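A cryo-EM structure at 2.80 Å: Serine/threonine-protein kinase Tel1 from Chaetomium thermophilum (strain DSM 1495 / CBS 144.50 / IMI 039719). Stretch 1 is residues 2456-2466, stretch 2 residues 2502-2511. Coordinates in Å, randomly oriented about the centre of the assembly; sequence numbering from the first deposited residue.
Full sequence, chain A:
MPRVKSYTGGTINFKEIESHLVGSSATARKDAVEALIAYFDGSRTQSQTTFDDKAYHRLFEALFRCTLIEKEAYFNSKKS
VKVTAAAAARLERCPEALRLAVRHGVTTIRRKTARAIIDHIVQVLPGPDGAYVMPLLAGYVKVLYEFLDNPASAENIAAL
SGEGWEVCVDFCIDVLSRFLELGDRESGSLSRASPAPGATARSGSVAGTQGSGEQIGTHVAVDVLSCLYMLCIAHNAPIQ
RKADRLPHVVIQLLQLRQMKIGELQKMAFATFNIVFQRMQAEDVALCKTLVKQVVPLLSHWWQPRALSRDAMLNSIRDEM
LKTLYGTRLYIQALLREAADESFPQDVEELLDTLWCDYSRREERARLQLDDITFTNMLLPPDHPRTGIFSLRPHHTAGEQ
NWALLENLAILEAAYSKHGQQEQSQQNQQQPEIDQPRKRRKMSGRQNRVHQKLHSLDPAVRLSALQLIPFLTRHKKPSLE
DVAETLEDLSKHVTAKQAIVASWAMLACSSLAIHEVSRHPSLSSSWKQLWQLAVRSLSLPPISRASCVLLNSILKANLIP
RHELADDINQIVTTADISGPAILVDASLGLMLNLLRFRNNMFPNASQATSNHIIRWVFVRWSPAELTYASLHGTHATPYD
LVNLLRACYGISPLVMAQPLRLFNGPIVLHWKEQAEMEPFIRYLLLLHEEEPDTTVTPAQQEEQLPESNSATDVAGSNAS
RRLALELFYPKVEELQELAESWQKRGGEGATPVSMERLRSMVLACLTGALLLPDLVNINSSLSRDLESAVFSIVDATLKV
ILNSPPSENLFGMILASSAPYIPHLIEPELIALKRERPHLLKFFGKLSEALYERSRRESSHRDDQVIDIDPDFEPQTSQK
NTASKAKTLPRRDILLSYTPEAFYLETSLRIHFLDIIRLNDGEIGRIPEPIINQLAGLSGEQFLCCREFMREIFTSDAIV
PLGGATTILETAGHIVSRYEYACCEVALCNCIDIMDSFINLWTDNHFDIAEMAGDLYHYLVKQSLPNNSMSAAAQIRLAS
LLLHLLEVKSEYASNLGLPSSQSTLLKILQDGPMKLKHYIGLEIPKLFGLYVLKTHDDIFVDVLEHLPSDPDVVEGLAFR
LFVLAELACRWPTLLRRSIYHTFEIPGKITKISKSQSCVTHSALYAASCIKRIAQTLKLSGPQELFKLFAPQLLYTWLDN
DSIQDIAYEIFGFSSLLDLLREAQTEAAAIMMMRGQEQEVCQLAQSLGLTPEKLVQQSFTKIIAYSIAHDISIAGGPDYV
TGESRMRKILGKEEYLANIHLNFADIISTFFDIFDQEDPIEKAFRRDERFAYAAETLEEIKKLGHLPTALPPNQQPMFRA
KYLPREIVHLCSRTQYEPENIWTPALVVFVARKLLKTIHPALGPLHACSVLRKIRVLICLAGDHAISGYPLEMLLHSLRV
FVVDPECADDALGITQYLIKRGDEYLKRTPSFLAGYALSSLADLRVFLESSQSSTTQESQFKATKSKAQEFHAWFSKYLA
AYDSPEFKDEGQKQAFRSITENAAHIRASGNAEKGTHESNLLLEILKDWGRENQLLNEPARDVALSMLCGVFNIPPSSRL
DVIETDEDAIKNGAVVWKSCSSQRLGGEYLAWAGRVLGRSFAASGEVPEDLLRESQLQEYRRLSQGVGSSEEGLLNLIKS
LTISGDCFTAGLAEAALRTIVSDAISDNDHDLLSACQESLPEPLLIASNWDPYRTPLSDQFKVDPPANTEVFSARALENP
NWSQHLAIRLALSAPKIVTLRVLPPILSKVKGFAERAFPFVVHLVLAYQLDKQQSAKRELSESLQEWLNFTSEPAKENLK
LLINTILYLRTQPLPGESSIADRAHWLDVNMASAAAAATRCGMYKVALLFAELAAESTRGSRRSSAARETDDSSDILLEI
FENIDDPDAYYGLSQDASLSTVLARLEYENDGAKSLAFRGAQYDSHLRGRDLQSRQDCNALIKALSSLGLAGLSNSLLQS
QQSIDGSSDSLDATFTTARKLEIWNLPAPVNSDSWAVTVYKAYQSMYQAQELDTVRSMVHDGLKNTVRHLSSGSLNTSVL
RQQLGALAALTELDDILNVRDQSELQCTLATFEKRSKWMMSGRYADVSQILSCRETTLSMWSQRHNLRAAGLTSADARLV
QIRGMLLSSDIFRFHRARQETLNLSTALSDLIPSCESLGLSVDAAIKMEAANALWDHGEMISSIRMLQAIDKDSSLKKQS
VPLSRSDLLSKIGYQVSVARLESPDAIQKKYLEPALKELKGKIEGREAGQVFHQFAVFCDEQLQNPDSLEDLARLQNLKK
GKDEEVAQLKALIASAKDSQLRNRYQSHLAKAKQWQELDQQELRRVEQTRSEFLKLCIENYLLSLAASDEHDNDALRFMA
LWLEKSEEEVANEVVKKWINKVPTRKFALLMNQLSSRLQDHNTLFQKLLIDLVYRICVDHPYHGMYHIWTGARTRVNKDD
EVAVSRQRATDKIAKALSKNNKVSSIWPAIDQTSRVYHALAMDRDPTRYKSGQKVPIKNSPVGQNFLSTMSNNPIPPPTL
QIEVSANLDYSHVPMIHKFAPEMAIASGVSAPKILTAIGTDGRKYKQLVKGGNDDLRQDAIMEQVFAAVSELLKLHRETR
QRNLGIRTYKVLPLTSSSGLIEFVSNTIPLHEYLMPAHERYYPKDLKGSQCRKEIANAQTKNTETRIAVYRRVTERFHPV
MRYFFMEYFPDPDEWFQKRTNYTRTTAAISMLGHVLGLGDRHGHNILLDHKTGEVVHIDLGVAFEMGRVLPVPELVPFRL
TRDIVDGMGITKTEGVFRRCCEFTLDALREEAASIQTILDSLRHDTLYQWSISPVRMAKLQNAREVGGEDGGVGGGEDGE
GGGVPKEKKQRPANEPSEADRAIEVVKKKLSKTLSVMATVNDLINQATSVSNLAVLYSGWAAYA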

# COMPACT_ATOMS: atom_id res chain seq x y z
N ILE A 2456 35.31 32.22 2.42
CA ILE A 2456 35.37 30.86 2.96
C ILE A 2456 36.77 30.54 3.45
O ILE A 2456 36.95 29.98 4.53
CB ILE A 2456 34.90 29.83 1.92
CG1 ILE A 2456 33.44 30.04 1.57
CG2 ILE A 2456 35.09 28.44 2.46
CD1 ILE A 2456 33.00 29.22 0.42
N CYS A 2457 37.79 30.89 2.66
CA CYS A 2457 39.16 30.59 3.09
C CYS A 2457 39.58 31.42 4.29
O CYS A 2457 40.50 31.02 5.00
CB CYS A 2457 40.13 30.81 1.94
SG CYS A 2457 39.85 29.75 0.54
N VAL A 2458 38.95 32.56 4.53
CA VAL A 2458 39.30 33.36 5.70
C VAL A 2458 38.59 32.84 6.95
O VAL A 2458 39.19 32.77 8.02
CB VAL A 2458 39.00 34.84 5.45
CG1 VAL A 2458 39.15 35.62 6.71
CG2 VAL A 2458 39.93 35.38 4.42
N ASP A 2459 37.31 32.47 6.85
CA ASP A 2459 36.62 32.00 8.04
C ASP A 2459 37.02 30.58 8.42
O ASP A 2459 37.19 30.28 9.60
CB ASP A 2459 35.11 32.06 7.84
CG ASP A 2459 34.59 33.47 7.75
OD1 ASP A 2459 35.41 34.40 7.76
OD2 ASP A 2459 33.36 33.64 7.66
N HIS A 2460 37.18 29.70 7.44
CA HIS A 2460 37.51 28.30 7.67
C HIS A 2460 38.76 27.96 6.88
O HIS A 2460 38.67 27.40 5.78
CB HIS A 2460 36.34 27.40 7.29
CG HIS A 2460 35.03 27.85 7.86
ND1 HIS A 2460 34.51 27.33 9.02
CD2 HIS A 2460 34.16 28.79 7.44
CE1 HIS A 2460 33.37 27.93 9.29
NE2 HIS A 2460 33.13 28.82 8.35
N PRO A 2461 39.94 28.29 7.40
CA PRO A 2461 41.15 28.16 6.59
C PRO A 2461 41.55 26.73 6.30
O PRO A 2461 42.06 26.45 5.21
CB PRO A 2461 42.20 28.89 7.44
CG PRO A 2461 41.68 28.86 8.79
CD PRO A 2461 40.21 28.93 8.70
N TYR A 2462 41.33 25.81 7.23
CA TYR A 2462 41.69 24.42 7.00
C TYR A 2462 40.72 23.71 6.06
O TYR A 2462 40.88 22.51 5.83
CB TYR A 2462 41.77 23.67 8.32
CG TYR A 2462 42.61 24.38 9.34
CD1 TYR A 2462 43.95 24.61 9.13
CD2 TYR A 2462 42.05 24.84 10.52
CE1 TYR A 2462 44.71 25.26 10.05
CE2 TYR A 2462 42.81 25.49 11.45
CZ TYR A 2462 44.14 25.70 11.21
OH TYR A 2462 44.89 26.36 12.15
N HIS A 2463 39.72 24.41 5.54
CA HIS A 2463 38.81 23.85 4.56
C HIS A 2463 38.94 24.50 3.19
O HIS A 2463 38.38 23.97 2.23
CB HIS A 2463 37.36 23.99 5.03
CG HIS A 2463 37.03 23.15 6.23
ND1 HIS A 2463 37.35 23.54 7.51
CD2 HIS A 2463 36.42 21.95 6.33
CE1 HIS A 2463 36.95 22.61 8.36
NE2 HIS A 2463 36.38 21.63 7.67
N GLY A 2464 39.65 25.61 3.07
CA GLY A 2464 39.79 26.26 1.79
C GLY A 2464 41.21 26.49 1.33
O GLY A 2464 41.47 26.64 0.13
N MET A 2465 42.16 26.52 2.26
CA MET A 2465 43.47 26.98 1.87
C MET A 2465 44.28 25.92 1.14
O MET A 2465 45.14 26.27 0.34
CB MET A 2465 44.23 27.50 3.08
CG MET A 2465 44.41 28.99 3.01
SD MET A 2465 44.11 29.83 4.55
CE MET A 2465 45.31 29.02 5.56
N TYR A 2466 43.98 24.64 1.33
CA TYR A 2466 44.64 23.63 0.51
C TYR A 2466 44.13 23.66 -0.92
O TYR A 2466 44.90 23.42 -1.85
CB TYR A 2466 44.46 22.25 1.12
CG TYR A 2466 45.46 21.96 2.20
CD1 TYR A 2466 46.75 21.60 1.89
CD2 TYR A 2466 45.11 22.05 3.53
CE1 TYR A 2466 47.66 21.34 2.86
CE2 TYR A 2466 46.02 21.79 4.51
CZ TYR A 2466 47.29 21.43 4.17
OH TYR A 2466 48.21 21.17 5.16
N LYS A 2502 43.58 38.08 9.86
CA LYS A 2502 43.00 36.87 10.41
C LYS A 2502 43.80 35.64 10.01
O LYS A 2502 44.12 34.80 10.85
CB LYS A 2502 41.55 36.73 9.96
CG LYS A 2502 40.69 37.91 10.30
CD LYS A 2502 39.23 37.58 10.12
CE LYS A 2502 38.33 38.72 10.55
NZ LYS A 2502 36.90 38.34 10.43
N VAL A 2503 44.11 35.52 8.73
CA VAL A 2503 44.88 34.39 8.23
C VAL A 2503 46.19 34.90 7.66
O VAL A 2503 46.31 35.14 6.46
CB VAL A 2503 44.07 33.60 7.18
CG1 VAL A 2503 44.86 32.43 6.69
CG2 VAL A 2503 42.78 33.12 7.77
N SER A 2504 47.18 35.06 8.53
CA SER A 2504 48.52 35.48 8.13
C SER A 2504 49.60 34.61 8.72
O SER A 2504 50.72 34.61 8.19
CB SER A 2504 48.77 36.93 8.54
OG SER A 2504 48.26 37.83 7.58
N SER A 2505 49.33 33.89 9.79
CA SER A 2505 50.23 32.88 10.32
C SER A 2505 49.79 31.48 9.94
O SER A 2505 50.46 30.51 10.32
CB SER A 2505 50.32 33.00 11.83
OG SER A 2505 49.10 32.60 12.44
N ILE A 2506 48.69 31.33 9.21
CA ILE A 2506 48.20 30.04 8.77
C ILE A 2506 48.52 29.78 7.31
O ILE A 2506 48.80 28.65 6.93
CB ILE A 2506 46.69 29.90 9.03
CG1 ILE A 2506 46.33 30.44 10.41
CG2 ILE A 2506 46.27 28.46 8.93
CD1 ILE A 2506 44.88 30.25 10.76
N TRP A 2507 48.49 30.81 6.49
CA TRP A 2507 48.77 30.61 5.07
C TRP A 2507 50.24 30.30 4.82
O TRP A 2507 50.54 29.41 4.02
CB TRP A 2507 48.31 31.81 4.25
CG TRP A 2507 48.78 31.77 2.84
CD1 TRP A 2507 49.69 32.58 2.27
CD2 TRP A 2507 48.38 30.85 1.82
NE1 TRP A 2507 49.89 32.25 0.96
CE2 TRP A 2507 49.09 31.18 0.66
CE3 TRP A 2507 47.49 29.78 1.78
CZ2 TRP A 2507 48.94 30.48 -0.53
CZ3 TRP A 2507 47.35 29.09 0.60
CH2 TRP A 2507 48.06 29.44 -0.53
N PRO A 2508 51.20 31.01 5.45
CA PRO A 2508 52.60 30.63 5.24
C PRO A 2508 52.94 29.24 5.75
O PRO A 2508 53.76 28.54 5.14
CB PRO A 2508 53.36 31.71 6.01
CG PRO A 2508 52.47 32.85 5.99
CD PRO A 2508 51.11 32.29 6.16
N ALA A 2509 52.32 28.81 6.85
CA ALA A 2509 52.55 27.46 7.34
C ALA A 2509 52.12 26.43 6.31
O ALA A 2509 52.86 25.50 5.99
CB ALA A 2509 51.82 27.25 8.66
N ILE A 2510 50.91 26.59 5.77
CA ILE A 2510 50.40 25.65 4.77
C ILE A 2510 51.25 25.71 3.51
O ILE A 2510 51.52 24.68 2.88
CB ILE A 2510 48.92 25.95 4.49
CG1 ILE A 2510 48.07 25.49 5.66
CG2 ILE A 2510 48.47 25.28 3.21
CD1 ILE A 2510 46.61 25.63 5.43
N ASP A 2511 51.73 26.89 3.16
CA ASP A 2511 52.61 27.04 2.00
C ASP A 2511 53.87 26.20 2.16
O ASP A 2511 54.16 25.31 1.34
CB ASP A 2511 52.95 28.51 1.83
CG ASP A 2511 53.09 28.91 0.38
OD1 ASP A 2511 52.78 28.07 -0.49
OD2 ASP A 2511 53.51 30.05 0.11

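The two stretches meet through apolar side chains, with no hydrogen bond between them. Together they bury 539 Å² of surface.

Met 2465 is the main bump. It points toward stretch 2 and lies in a hollow lined by Val 2503, Ile 2506, Trp 2507 and Ile 2510. Met 2465 SD is 3.4 Å from Val 2503 CG1. Met 2465 CE lies 3.5 Å from Ile 2506 CG2 and 3.6 Å from Ile 2510 CD1. Met 2465 CG packs 3.4 Å from Trp 2507 CE3, obliquely to the indole. An unbranched, flexible chain can lie along all four of these side chains; chi1 and chi2 both sit between the usual wells.

Val 2503 is the bump going the other way. Val 2503 CG2 is 3.6 Å from Val 2458 O and 4.3 Å from Pro 2461 CB, so it fits between the backbone at Val 2458 and the ring of Pro 2461. The compact, branched side chain reaches Met 2465 as well.

Ile 2506 fits against Pro 2461 and Tyr 2462: Ile 2506 CD1 is 4.0 Å from Pro 2461 CG, and Ile 2506 CG2 is 3.7 Å from Tyr 2462 CE1. Ile 2510 CG2 sits over one face of the Tyr 2466 ring, 4.2 Å from its centroid, a CH-pi contact.

Lys 2502 is exposed, and Lys 2502 CD lies 3.9 Å from Val 2458 CG1. The aliphatic part of the lysine makes this contact.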